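Local coordinates for dihydropteroate synthase (Burkholderia cenocepacia, PDB 2Y5S), which probably catalyses the condensation of para-aminobenzoate with 6-hydroxymethyl-7,8-dihydropterin diphosphate to form 7,8-dihydropteroate, a step of folate biosynthesis, at residues B[63-68]-B[88-93]. Numbering follows the deposited sequence.
Sequences LDIGGE and PLVEAL
L93 N donates to L89 O at 2.8 Å and, weakly, to V90 O, holding together the last turn of helix 79-93, which lays L89, V90 and L93 against strand 62-66. Strand and helix are the first two elements of a right-handed beta-alpha-beta crossover of the TIM barrel, completed by the neighbouring parallel strand 100-103. The axes of 63-66 and 88-93 run roughly antiparallel (153°) and come within 9.9 Å. No hydrogen bond crosses the join, which is wholly apolar and buried. I65 is its centre, the side chain about 11 Å from the bound 7,8-dihydropteroate and so not in contact with it. With CG1 anti to the carbonyl carbon (chi1 -60°) and CD1 extended beyond it, the longer branch reaches the helix and meets L93 tip to tip, CD1 to CD1 at 4.0 Å. V90 approaches the same methyl crosswise, at about a right angle. The shorter branch, CG2, meets L89, which slants past it, its CD1 4.0 Å away. L63 makes a looser contact through its CD1, 4.3 Å from L93 CD1. M55 and A52 of helix 45-58 adjoin L63 and L93, respectively. Between L63 and I65, D64 points away from the helix; its OD2 takes a salt bridge from R270 and a hydrogen bond from N122, its OD1 a hydrogen bond with S101. The shortest approach between the segments joins I65 CD1 to V90 CG2, 3.9 Å.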
loop_
_atom_site.group_PDB
_atom_site.type_symbol
_atom_site.label_atom_id
_atom_site.label_comp_id
_atom_site.label_asym_id
_atom_site.label_seq_id
_atom_site.Cartn_x
_atom_site.Cartn_y
_atom_site.Cartn_z
ATOM N N LEU B 63 -8.688 -9.874 -17.335
ATOM C CA LEU B 63 -7.767 -9.260 -18.281
ATOM C C LEU B 63 -8.491 -8.190 -19.078
ATOM O O LEU B 63 -9.593 -8.431 -19.567
ATOM C CB LEU B 63 -7.188 -10.303 -19.242
ATOM C CG LEU B 63 -6.375 -11.404 -18.572
ATOM C CD1 LEU B 63 -6.055 -12.521 -19.590
ATOM C CD2 LEU B 63 -5.115 -10.802 -17.945
ATOM N N ASP B 64 -7.863 -7.023 -19.218
ATOM C CA ASP B 64 -8.453 -5.918 -19.969
ATOM C C ASP B 64 -7.675 -5.773 -21.271
ATOM O O ASP B 64 -6.477 -5.470 -21.268
ATOM C CB ASP B 64 -8.445 -4.616 -19.146
ATOM C CG ASP B 64 -9.381 -3.521 -19.723
ATOM O OD1 ASP B 64 -10.480 -3.833 -20.228
ATOM O OD2 ASP B 64 -9.020 -2.327 -19.660
ATOM N N ILE B 65 -8.359 -6.060 -22.371
ATOM C CA ILE B 65 -7.771 -6.063 -23.695
ATOM C C ILE B 65 -8.109 -4.733 -24.355
ATOM O O ILE B 65 -9.278 -4.390 -24.487
ATOM C CB ILE B 65 -8.368 -7.182 -24.585
ATOM C CG1 ILE B 65 -8.137 -8.577 -23.989
ATOM C CG2 ILE B 65 -7.773 -7.105 -25.988
ATOM C CD1 ILE B 65 -9.014 -9.651 -24.639
ATOM N N GLY B 66 -7.090 -3.988 -24.763
ATOM C CA GLY B 66 -7.303 -2.723 -25.453
ATOM C C GLY B 66 -6.421 -2.622 -26.674
ATOM O O GLY B 66 -5.203 -2.757 -26.559
ATOM N N GLY B 67 -7.039 -2.386 -27.836
ATOM C CA GLY B 67 -6.322 -2.213 -29.102
ATOM C C GLY B 67 -5.982 -0.765 -29.424
ATOM O O GLY B 67 -5.423 -0.475 -30.481
ATOM N N GLU B 68 -6.317 0.148 -28.512
ATOM C CA GLU B 68 -6.079 1.580 -28.709
ATOM C C GLU B 68 -5.265 2.155 -27.556
ATOM O O GLU B 68 -4.963 1.460 -26.584
ATOM C CB GLU B 68 -7.427 2.307 -28.805
ATOM C CG GLU B 68 -7.346 3.785 -29.222
ATOM C CD GLU B 68 -8.672 4.349 -29.688
ATOM O OE1 GLU B 68 -9.588 3.558 -30.004
ATOM O OE2 GLU B 68 -8.797 5.591 -29.737
ATOM N N PRO B 88 -8.815 -11.346 -32.360
ATOM C CA PRO B 88 -8.033 -12.583 -32.214
ATOM C C PRO B 88 -7.478 -12.850 -30.808
ATOM O O PRO B 88 -7.270 -14.004 -30.461
ATOM C CB PRO B 88 -6.900 -12.408 -33.239
ATOM C CG PRO B 88 -7.470 -11.488 -34.274
ATOM C CD PRO B 88 -8.285 -10.502 -33.451
ATOM N N LEU B 89 -7.245 -11.817 -30.000
ATOM C CA LEU B 89 -6.880 -12.030 -28.587
ATOM C C LEU B 89 -8.070 -12.575 -27.786
ATOM O O LEU B 89 -7.900 -13.454 -26.942
ATOM C CB LEU B 89 -6.349 -10.749 -27.929
ATOM C CG LEU B 89 -4.983 -10.227 -28.380
ATOM C CD1 LEU B 89 -4.591 -8.973 -27.584
ATOM C CD2 LEU B 89 -3.890 -11.317 -28.282
ATOM N N VAL B 90 -9.266 -12.057 -28.054
ATOM C CA VAL B 90 -10.485 -12.564 -27.418
ATOM C C VAL B 90 -10.647 -14.045 -27.729
ATOM O O VAL B 90 -10.851 -14.851 -26.821
ATOM C CB VAL B 90 -11.746 -11.781 -27.859
ATOM C CG1 VAL B 90 -13.015 -12.431 -27.293
ATOM C CG2 VAL B 90 -11.644 -10.322 -27.410
ATOM N N GLU B 91 -10.510 -14.394 -29.009
ATOM C CA GLU B 91 -10.659 -15.779 -29.458
ATOM C C GLU B 91 -9.605 -16.694 -28.802
ATOM O O GLU B 91 -9.937 -17.760 -28.277
ATOM C CB GLU B 91 -10.618 -15.850 -30.998
ATOM C CG GLU B 91 -11.785 -15.105 -31.690
ATOM C CD GLU B 91 -11.685 -15.057 -33.225
ATOM O OE1 GLU B 91 -10.598 -15.319 -33.786
ATOM O OE2 GLU B 91 -12.713 -14.751 -33.876
ATOM N N ALA B 92 -8.351 -16.254 -28.796
ATOM C CA ALA B 92 -7.256 -17.043 -28.215
ATOM C C ALA B 92 -7.324 -17.156 -26.704
ATOM O O ALA B 92 -6.887 -18.156 -26.144
ATOM C CB ALA B 92 -5.894 -16.471 -28.633
ATOM N N LEU B 93 -7.854 -16.131 -26.032
ATOM C CA LEU B 93 -7.892 -16.115 -24.571
ATOM C C LEU B 93 -9.159 -16.716 -23.947
ATOM O O LEU B 93 -9.138 -17.075 -22.773
ATOM C CB LEU B 93 -7.693 -14.691 -24.043
ATOM C CG LEU B 93 -6.324 -14.054 -24.282
ATOM C CD1 LEU B 93 -6.344 -12.582 -23.854
ATOM C CD2 LEU B 93 -5.223 -14.807 -23.545
#